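Local atomic coordinates of putative heme binding protein (Tannerella forsythia, PDB entry 6EU8), a protein that probably binds heme as a member of the HmuY-like family, and is seen here in its heme-free form. Residues R39-W44 and A63-K68; H45-G50 and I110-L115; K151-S156 and Q182-V187. All blocks are in the same frame, centred on the assembly; numbering follows the deposited sequence.

Contact 1. Residues R39-W44 and A63-K68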
loop_
_atom_site.group_PDB
_atom_site.type_symbol
_atom_site.label_atom_id
_atom_site.label_comp_id
_atom_site.label_asym_id
_atom_site.label_seq_id
_atom_site.Cartn_x
_atom_site.Cartn_y
_atom_site.Cartn_z
ATOM N N ARG A 39 4.888 0.624 13.267
ATOM C CA ARG A 39 5.234 -0.792 13.176
ATOM C C ARG A 39 3.963 -1.645 13.034
ATOM O O ARG A 39 2.960 -1.393 13.713
ATOM C CB ARG A 39 6.016 -1.220 14.440
ATOM C CG ARG A 39 6.469 -2.674 14.492
ATOM C CD ARG A 39 7.201 -2.961 15.814
ATOM N NE ARG A 39 7.638 -4.344 16.005
ATOM C CZ ARG A 39 6.851 -5.363 16.326
ATOM N NH1 ARG A 39 5.560 -5.163 16.479
ATOM N NH2 ARG A 39 7.356 -6.587 16.476
ATOM N N ASP A 40 3.992 -2.612 12.120
ATOM C CA ASP A 40 2.883 -3.575 11.927
ATOM C C ASP A 40 2.379 -4.116 13.266
ATOM O O ASP A 40 3.200 -4.461 14.127
ATOM C CB ASP A 40 3.333 -4.687 10.953
ATOM C CG ASP A 40 2.283 -5.761 10.740
ATOM O OD1 ASP A 40 2.155 -6.631 11.624
ATOM O OD2 ASP A 40 1.591 -5.729 9.678
ATOM N N PHE A 41 1.040 -4.178 13.431
ATOM C CA PHE A 41 0.364 -4.512 14.712
ATOM C C PHE A 41 0.023 -5.992 14.945
ATOM O O PHE A 41 -0.555 -6.342 15.990
ATOM C CB PHE A 41 -0.947 -3.654 14.879
ATOM C CG PHE A 41 -0.735 -2.152 14.763
ATOM C CD1 PHE A 41 0.079 -1.478 15.659
ATOM C CD2 PHE A 41 -1.343 -1.410 13.764
ATOM C CE1 PHE A 41 0.269 -0.099 15.572
ATOM C CE2 PHE A 41 -1.125 -0.028 13.646
ATOM C CZ PHE A 41 -0.301 0.615 14.554
ATOM N N SER A 42 0.402 -6.891 14.027
ATOM C CA SER A 42 0.061 -8.298 14.162
ATOM C C SER A 42 1.056 -9.052 15.079
ATOM O O SER A 42 2.121 -8.532 15.405
ATOM C CB SER A 42 -0.026 -8.942 12.777
ATOM O OG SER A 42 1.240 -9.113 12.186
ATOM N N GLU A 43 0.698 -10.274 15.472
ATOM C CA GLU A 43 1.676 -11.167 16.082
ATOM C C GLU A 43 2.634 -11.628 14.947
ATOM O O GLU A 43 2.185 -12.064 13.900
ATOM C CB GLU A 43 1.023 -12.372 16.778
ATOM C CG GLU A 43 2.045 -13.273 17.436
ATOM C CD GLU A 43 1.401 -14.398 18.211
ATOM O OE1 GLU A 43 1.070 -15.452 17.607
ATOM O OE2 GLU A 43 1.188 -14.169 19.435
ATOM N N TRP A 44 3.941 -11.466 15.156
ATOM C CA TRP A 44 4.899 -11.838 14.085
ATOM C C TRP A 44 5.379 -13.264 14.293
ATOM O O TRP A 44 5.519 -13.725 15.436
ATOM C CB TRP A 44 6.059 -10.887 14.047
ATOM C CG TRP A 44 5.756 -9.466 13.591
ATOM C CD1 TRP A 44 4.528 -8.920 13.287
ATOM C CD2 TRP A 44 6.698 -8.402 13.485
ATOM N NE1 TRP A 44 4.676 -7.591 12.952
ATOM C CE2 TRP A 44 5.997 -7.246 13.055
ATOM C CE3 TRP A 44 8.085 -8.325 13.666
ATOM C CZ2 TRP A 44 6.636 -6.005 12.851
ATOM C CZ3 TRP A 44 8.718 -7.106 13.472
ATOM C CH2 TRP A 44 8.008 -5.972 13.034
ATOM N N ALA A 63 -5.748 1.710 16.918
ATOM C CA ALA A 63 -6.102 2.868 17.755
ATOM C C ALA A 63 -4.948 3.852 17.989
ATOM O O ALA A 63 -5.188 5.021 18.292
ATOM C CB ALA A 63 -6.689 2.403 19.087
ATOM N N ASP A 64 -3.702 3.397 17.834
ATOM C CA ASP A 64 -2.526 4.280 17.870
ATOM C C ASP A 64 -2.400 5.242 16.689
ATOM O O ASP A 64 -1.547 6.131 16.722
ATOM C CB ASP A 64 -1.233 3.462 17.960
ATOM C CG ASP A 64 -1.188 2.553 19.180
ATOM O OD1 ASP A 64 -1.923 2.808 20.140
ATOM O OD2 ASP A 64 -0.401 1.587 19.188
ATOM N N ILE A 65 -3.199 5.044 15.638
ATOM C CA ILE A 65 -3.180 5.928 14.474
ATOM C C ILE A 65 -4.092 7.116 14.776
ATOM O O ILE A 65 -5.295 6.943 14.964
ATOM C CB ILE A 65 -3.675 5.237 13.174
ATOM C CG1 ILE A 65 -2.910 3.932 12.891
ATOM C CG2 ILE A 65 -3.536 6.205 11.997
ATOM C CD1 ILE A 65 -3.609 3.029 11.895
ATOM N N LYS A 66 -3.526 8.315 14.810
ATOM C CA LYS A 66 -4.312 9.514 15.180
ATOM C C LYS A 66 -5.080 10.149 14.010
ATOM O O LYS A 66 -6.214 10.619 14.194
ATOM C CB LYS A 66 -3.410 10.539 15.877
ATOM C CG LYS A 66 -2.569 9.965 17.015
ATOM C CD LYS A 66 -3.380 9.053 17.937
ATOM C CE LYS A 66 -2.630 8.692 19.211
ATOM N NZ LYS A 66 -3.388 7.692 20.019
ATOM N N ILE A 67 -4.484 10.156 12.817
ATOM C CA ILE A 67 -5.132 10.742 11.632
ATOM C C ILE A 67 -6.217 9.848 11.053
ATOM O O ILE A 67 -6.158 8.624 11.218
ATOM C CB ILE A 67 -4.111 11.128 10.516
ATOM C CG1 ILE A 67 -3.311 9.917 9.975
ATOM C CG2 ILE A 67 -3.135 12.187 11.013
ATOM C CD1 ILE A 67 -2.478 10.254 8.753
ATOM N N LYS A 68 -7.197 10.450 10.361
ATOM C CA LYS A 68 -8.013 9.727 9.386
ATOM C C LYS A 68 -7.098 9.365 8.212
ATOM O O LYS A 68 -6.145 10.082 7.949
ATOM C CB LYS A 68 -9.177 10.583 8.853
ATOM C CG LYS A 68 -10.361 10.716 9.806
ATOM C CD LYS A 68 -11.488 11.490 9.129
ATOM C CE LYS A 68 -12.773 11.493 9.945
ATOM N NZ LYS A 68 -12.750 12.575 10.966
#
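With chi1 of -55° at Phe41 and -58° at Asp64, each side chain starts out anti to its own carbonyl carbon, and from there the phenyl ring and the carboxylate lean toward each other between the two loops. Asp64 OD2 comes within 4.0 Å of Phe41 CE1, and the carboxylate plane stands 77° from that of the ring. On the other ring branch Phe41 CE2 meets the terminal methyl of Ile65, CD1, at 4.3 Å. Both approaches to the ring are oblique, and no hydrogen bond crosses the contact; the touch is light and lies at the surface. Tyr27 of strand 24-28 packs against both Phe41 and Ile65, while Asp64 OD2 also accepts from the backbone N of Ser61. One face of the Phe41 ring carries the carbonyl oxygen of Arg39, 3.4 Å above the plane and toward the rim. The backbone that presents Phe41 is tied down by Asp40 OD1, which takes three donors: Ser42 OG at 2.7 Å on its syn lone pair, Ser42 N from above the carboxylate plane, and Trp44 NE1 at 3.0 Å on the anti side, tilted out of that plane. Trp44 in turn lays its ring over the Arg39 guanidinium, CZ2 standing 3.5 Å above that group. The bond from Ser42 N to Asp40 OD1 closes an Asx turn at Asp40 within the connection between strands 35-39 and 44-48.

Contact 2. Residues H45-G50 and I110-L115; sequences HVMKNG and IKDKML
The imidazole of His45 meets Asp112 at its edge: OD1 lies only 7° out of the ring plane, and CG of the same carboxylate is also in that plane. The carboxylate is turned 66° against the ring and offers the syn lone pair of OD1. His45 ND1 donates to Asp112 OD1 over 2.6 Å, a short bond that is nearly straight, with an N-H...O angle of 164°. The other ring nitrogen, NE2, bonds to Glu43 OE1, so both ring nitrogens are engaged and the rotation of the ring is fixed. Met47, two residues along strand 44-48 and pointing the same way, adds a van der Waals contact: its chain bends at chi2 and crosses Asp112 at about a right angle, bringing the CE methyl to 3.9 Å from Asp112 CG and 4.0 Å from Asp112 CB. Asp112 lies at the end of the 105-111 region, where its backbone takes up positive phi. Met47 also packs on Phe128 and Val130 of strand 127-136, which pairs with both 44-48 and 105-111, so the bond links strand 44-48 to the chain next to 105-111. Held between the carboxylates of Asp112 and Glu43, the imidazole would be expected to favour its doubly protonated, positively charged form, giving the hydrogen bond to Asp112 a probable ionic component.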
loop_
_atom_site.group_PDB
_atom_site.type_symbol
_atom_site.label_atom_id
_atom_site.label_comp_id
_atom_site.label_asym_id
_atom_site.label_seq_id
_atom_site.Cartn_x
_atom_site.Cartn_y
_atom_site.Cartn_z
ATOM N N HIS A 45 5.610 -13.957 13.181
ATOM C CA HIS A 45 5.888 -15.385 13.195
ATOM C C HIS A 45 7.206 -15.640 12.465
ATOM O O HIS A 45 7.356 -15.262 11.278
ATOM C CB HIS A 45 4.730 -16.174 12.595
ATOM C CG HIS A 45 3.478 -16.120 13.440
ATOM N ND1 HIS A 45 2.223 -16.284 12.923
ATOM C CD2 HIS A 45 3.324 -15.963 14.777
ATOM C CE1 HIS A 45 1.328 -16.185 13.898
ATOM N NE2 HIS A 45 1.972 -15.979 15.033
ATOM N N VAL A 46 8.157 -16.231 13.211
ATOM C CA VAL A 46 9.492 -16.585 12.650
ATOM C C VAL A 46 9.364 -17.948 12.003
ATOM O O VAL A 46 8.955 -18.928 12.640
ATOM C CB VAL A 46 10.579 -16.569 13.737
ATOM C CG1 VAL A 46 11.947 -16.997 13.189
ATOM C CG2 VAL A 46 10.700 -15.210 14.369
ATOM N N MET A 47 9.656 -18.012 10.706
ATOM C CA MET A 47 9.620 -19.261 9.944
ATOM C C MET A 47 11.058 -19.762 9.869
ATOM O O MET A 47 11.962 -19.000 9.529
ATOM C CB MET A 47 9.107 -19.027 8.525
ATOM C CG MET A 47 7.688 -18.550 8.445
ATOM S SD MET A 47 6.578 -19.835 9.072
ATOM C CE MET A 47 5.288 -18.732 9.575
ATOM N N LYS A 48 11.267 -21.024 10.248
ATOM C CA LYS A 48 12.592 -21.662 10.219
ATOM C C LYS A 48 12.388 -23.037 9.592
ATOM O O LYS A 48 11.547 -23.817 10.049
ATOM C CB LYS A 48 13.163 -21.781 11.641
ATOM C CG LYS A 48 14.362 -22.725 11.802
ATOM C CD LYS A 48 15.669 -22.036 11.466
ATOM C CE LYS A 48 16.816 -23.045 11.407
ATOM N NZ LYS A 48 18.086 -22.337 11.117
ATOM N N ASN A 49 13.151 -23.330 8.534
ATOM C CA ASN A 49 13.063 -24.599 7.826
ATOM C C ASN A 49 11.654 -24.928 7.324
ATOM O O ASN A 49 11.238 -26.095 7.333
ATOM C CB ASN A 49 13.611 -25.748 8.689
ATOM C CG ASN A 49 15.079 -25.583 9.043
ATOM O OD1 ASN A 49 15.809 -24.790 8.437
ATOM N ND2 ASN A 49 15.527 -26.335 10.043
ATOM N N GLY A 50 10.930 -23.895 6.888
ATOM C CA GLY A 50 9.593 -24.023 6.317
ATOM C C GLY A 50 8.431 -24.193 7.281
ATOM O O GLY A 50 7.311 -24.431 6.847
ATOM N N ILE A 110 -4.229 -11.912 4.421
ATOM C CA ILE A 110 -3.216 -12.923 4.113
ATOM C C ILE A 110 -2.507 -13.349 5.408
ATOM O O ILE A 110 -2.044 -12.501 6.180
ATOM C CB ILE A 110 -2.228 -12.468 3.031
ATOM C CG1 ILE A 110 -1.517 -11.165 3.399
ATOM C CG2 ILE A 110 -2.955 -12.293 1.702
ATOM C CD1 ILE A 110 -0.361 -10.847 2.450
ATOM N N LYS A 111 -2.438 -14.663 5.627
ATOM C CA LYS A 111 -1.904 -15.275 6.838
ATOM C C LYS A 111 -0.455 -15.781 6.651
ATOM O O LYS A 111 -0.178 -16.563 5.740
ATOM C CB LYS A 111 -2.791 -16.464 7.204
ATOM C CG LYS A 111 -2.458 -17.125 8.516
ATOM C CD LYS A 111 -3.377 -18.327 8.758
ATOM C CE LYS A 111 -2.947 -19.146 9.957
ATOM N NZ LYS A 111 -3.908 -20.271 10.174
ATOM N N ASP A 112 0.460 -15.316 7.497
ATOM C CA ASP A 112 1.855 -15.781 7.524
ATOM C C ASP A 112 2.508 -15.686 6.161
ATOM O O ASP A 112 3.197 -16.620 5.692
ATOM C CB ASP A 112 1.938 -17.218 8.070
ATOM C CG ASP A 112 1.656 -17.302 9.555
ATOM O OD1 ASP A 112 1.912 -16.352 10.296
ATOM O OD2 ASP A 112 1.227 -18.387 10.016
ATOM N N LYS A 113 2.303 -14.550 5.509
ATOM C CA LYS A 113 2.790 -14.362 4.128
ATOM C C LYS A 113 3.547 -13.051 3.922
ATOM O O LYS A 113 4.556 -13.033 3.215
ATOM C CB LYS A 113 1.643 -14.502 3.128
ATOM C CG LYS A 113 1.313 -15.970 2.818
ATOM C CD LYS A 113 -0.038 -16.164 2.142
ATOM C CE LYS A 113 -0.306 -17.645 1.875
ATOM N NZ LYS A 113 -1.759 -17.935 1.692
ATOM N N MET A 114 3.101 -11.945 4.519
ATOM C CA MET A 114 3.748 -10.642 4.283
ATOM C C MET A 114 5.047 -10.486 5.074
ATOM O O MET A 114 5.045 -10.646 6.300
ATOM C CB MET A 114 2.807 -9.487 4.595
ATOM C CG MET A 114 3.312 -8.117 4.123
ATOM S SD MET A 114 2.317 -6.700 4.670
ATOM C CE MET A 114 2.810 -6.608 6.352
ATOM N N LEU A 115 6.164 -10.188 4.389
ATOM C CA LEU A 115 7.449 -10.080 5.076
ATOM C C LEU A 115 7.547 -8.878 5.995
ATOM O O LEU A 115 7.345 -7.733 5.555
ATOM C CB LEU A 115 8.610 -9.958 4.070
ATOM C CG LEU A 115 9.186 -11.213 3.467
ATOM C CD1 LEU A 115 10.206 -10.823 2.400
ATOM C CD2 LEU A 115 9.875 -12.045 4.534
#

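Contact 3. Residues K151-S156 and Q182-V187; sequences KAPVLS and QEKGHV
Lys184, at the start of the long antiparallel strand 184-194, reaches Lys151 and Pro153 in the loop ahead of the short strand 154-155, at the surface of a mostly beta fold. Strand 154-155 forms a two-stranded sheet with 144-146, whereas 184-194 belongs to the large sheet, between 11-18 and 169-178; the contact therefore joins an outlying hairpin to the main sheet.

The polar interactions gather at Lys184 NZ. Across the contact it gives a weak hydrogen bond to the backbone carbonyl of Lys151, 2.9 Å from NZ to O. Its stronger partner is Asn147 OD1, and a further weak bond goes to Pro148 O, so the ammonium group is held mainly by the turn of the hairpin. NZ also bonds to a malonate ion, probably brought in by the crystallisation liquor, which would partly offset its charge.

The apolar part is small. Lys184 leaves its backbone with CG anti to the carbonyl carbon (chi1 -63°) and stays extended beyond, so its methylene chain passes obliquely by the ring of Pro153. There Lys184 CE lies 4.1 Å from Pro153 CG and 4.2 Å from Pro153 CD. The proline also rests on Asn147 and on Thr178 of strand 169-178, so its ring seats the hairpin loop on the main sheet.

Within 182-187 a separate polar pair ties Glu183, just before the strand, to His186 within it. His186 NE2 donates to Glu183 OE1 over 2.9 Å at an angle of 161°. The acceptor lies close to the imidazole plane, yet the nitrogen approaches OE1 from above the carboxylate, 64° out of the carboxylate plane.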
loop_
_atom_site.group_PDB
_atom_site.type_symbol
_atom_site.label_atom_id
_atom_site.label_comp_id
_atom_site.label_asym_id
_atom_site.label_seq_id
_atom_site.Cartn_x
_atom_site.Cartn_y
_atom_site.Cartn_z
ATOM N N LYS A 151 17.160 -5.667 -9.691
ATOM C CA LYS A 151 16.917 -4.935 -10.939
ATOM C C LYS A 151 15.724 -3.956 -10.818
ATOM O O LYS A 151 15.005 -3.979 -9.809
ATOM C CB LYS A 151 16.705 -5.922 -12.067
ATOM C CG LYS A 151 17.989 -6.727 -12.360
ATOM C CD LYS A 151 18.026 -7.298 -13.771
ATOM C CE LYS A 151 19.394 -7.899 -14.112
ATOM N NZ LYS A 151 19.924 -8.834 -13.074
ATOM N N ALA A 152 15.569 -3.093 -11.815
ATOM C CA ALA A 152 14.523 -2.050 -11.786
ATOM C C ALA A 152 13.124 -2.654 -11.778
ATOM O O ALA A 152 12.820 -3.494 -12.615
ATOM C CB ALA A 152 14.656 -1.117 -12.988
ATOM N N PRO A 153 12.236 -2.179 -10.860
ATOM C CA PRO A 153 10.821 -2.530 -10.992
ATOM C C PRO A 153 10.196 -1.948 -12.277
ATOM O O PRO A 153 10.640 -0.897 -12.755
ATOM C CB PRO A 153 10.194 -1.918 -9.726
ATOM C CG PRO A 153 11.318 -1.650 -8.776
ATOM C CD PRO A 153 12.468 -1.312 -9.703
ATOM N N VAL A 154 9.228 -2.663 -12.834
ATOM C CA VAL A 154 8.460 -2.215 -14.020
ATOM C C VAL A 154 7.050 -1.866 -13.501
ATOM O O VAL A 154 6.364 -2.742 -12.947
ATOM C CB VAL A 154 8.361 -3.339 -15.075
ATOM C CG1 VAL A 154 7.505 -2.932 -16.272
ATOM C CG2 VAL A 154 9.773 -3.702 -15.548
ATOM N N LEU A 155 6.630 -0.604 -13.694
ATOM C CA LEU A 155 5.329 -0.081 -13.169
ATOM C C LEU A 155 4.242 -0.142 -14.223
ATOM O O LEU A 155 4.508 0.027 -15.425
ATOM C CB LEU A 155 5.467 1.374 -12.694
ATOM C CG LEU A 155 6.078 1.702 -11.331
ATOM C CD1 LEU A 155 7.518 1.216 -11.241
ATOM C CD2 LEU A 155 6.008 3.207 -11.058
ATOM N N SER A 156 3.014 -0.392 -13.783
ATOM C CA SER A 156 1.837 -0.271 -14.638
ATOM C C SER A 156 1.644 1.185 -15.009
ATOM O O SER A 156 1.932 2.082 -14.231
ATOM C CB SER A 156 0.592 -0.749 -13.885
ATOM O OG SER A 156 -0.606 -0.501 -14.610
ATOM N N GLN A 182 18.052 4.915 -6.966
ATOM C CA GLN A 182 17.494 3.622 -7.332
ATOM C C GLN A 182 17.293 2.679 -6.116
ATOM O O GLN A 182 17.260 1.456 -6.272
ATOM C CB GLN A 182 18.296 2.982 -8.489
ATOM C CG GLN A 182 18.144 3.709 -9.839
ATOM C CD GLN A 182 18.801 5.086 -9.902
ATOM O OE1 GLN A 182 18.167 6.079 -10.259
ATOM N NE2 GLN A 182 20.054 5.156 -9.535
ATOM N N GLU A 183 17.109 3.257 -4.928
ATOM C CA GLU A 183 16.772 2.461 -3.714
ATOM C C GLU A 183 15.273 2.092 -3.769
ATOM O O GLU A 183 14.426 2.986 -3.879
ATOM C CB GLU A 183 17.085 3.204 -2.415
ATOM C CG GLU A 183 16.788 2.363 -1.170
ATOM C CD GLU A 183 16.966 3.071 0.157
ATOM O OE1 GLU A 183 16.972 4.313 0.214
ATOM O OE2 GLU A 183 16.997 2.355 1.174
ATOM N N LYS A 184 14.972 0.792 -3.753
ATOM C CA LYS A 184 13.563 0.320 -3.809
ATOM C C LYS A 184 12.786 0.662 -2.544
ATOM O O LYS A 184 13.296 0.569 -1.434
ATOM C CB LYS A 184 13.483 -1.200 -4.043
ATOM C CG LYS A 184 14.047 -1.683 -5.351
ATOM C CD LYS A 184 13.756 -3.160 -5.574
ATOM C CE LYS A 184 14.409 -3.640 -6.857
ATOM N NZ LYS A 184 14.060 -5.016 -7.255
ATOM N N GLY A 185 11.502 1.024 -2.709
ATOM C CA GLY A 185 10.594 1.284 -1.571
ATOM C C GLY A 185 10.216 2.737 -1.331
ATOM O O GLY A 185 9.467 3.040 -0.394
ATOM N N HIS A 186 10.727 3.641 -2.176
ATOM C CA HIS A 186 10.327 5.044 -2.175
ATOM C C HIS A 186 9.244 5.147 -3.229
ATOM O O HIS A 186 9.517 5.141 -4.447
ATOM C CB HIS A 186 11.512 5.973 -2.441
ATOM C CG HIS A 186 12.582 5.905 -1.398
ATOM N ND1 HIS A 186 12.555 6.667 -0.243
ATOM C CD2 HIS A 186 13.735 5.195 -1.350
ATOM C CE1 HIS A 186 13.630 6.400 0.478
ATOM N NE2 HIS A 186 14.345 5.493 -0.156
ATOM N N VAL A 187 7.984 5.177 -2.763
ATOM C CA VAL A 187 6.820 5.062 -3.626
ATOM C C VAL A 187 6.230 6.435 -3.894
ATOM O O VAL A 187 5.819 7.111 -2.940
ATOM C CB VAL A 187 5.771 4.129 -2.971
ATOM C CG1 VAL A 187 4.508 4.037 -3.815
ATOM C CG2 VAL A 187 6.367 2.746 -2.726
#

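Overall arrangement
All three contacts lie at the surface and none is core; each buries a similar, small area. Contacts 1 and 2 are neighbours that cross along the chain: segment 39-44 leads straight into 45-50, and Asp40 OD2 packs on Met114 CE at 3.6 Å. Contact 3 comes later in the sequence, with its centre about 26 Å from that of contact 1 and on the opposite side of the chain's centre. Contacts 2 and 3 both reach the large antiparallel sheet, whereas contact 1 bridges two loops. Their chemistry differs accordingly: oblique, unbonded packing round an aromatic ring in contact 1, a histidine-carboxylate bond in contact 2, and a weak lysine-to-carbonyl bond in contact 3, beside a stronger one to Asn147.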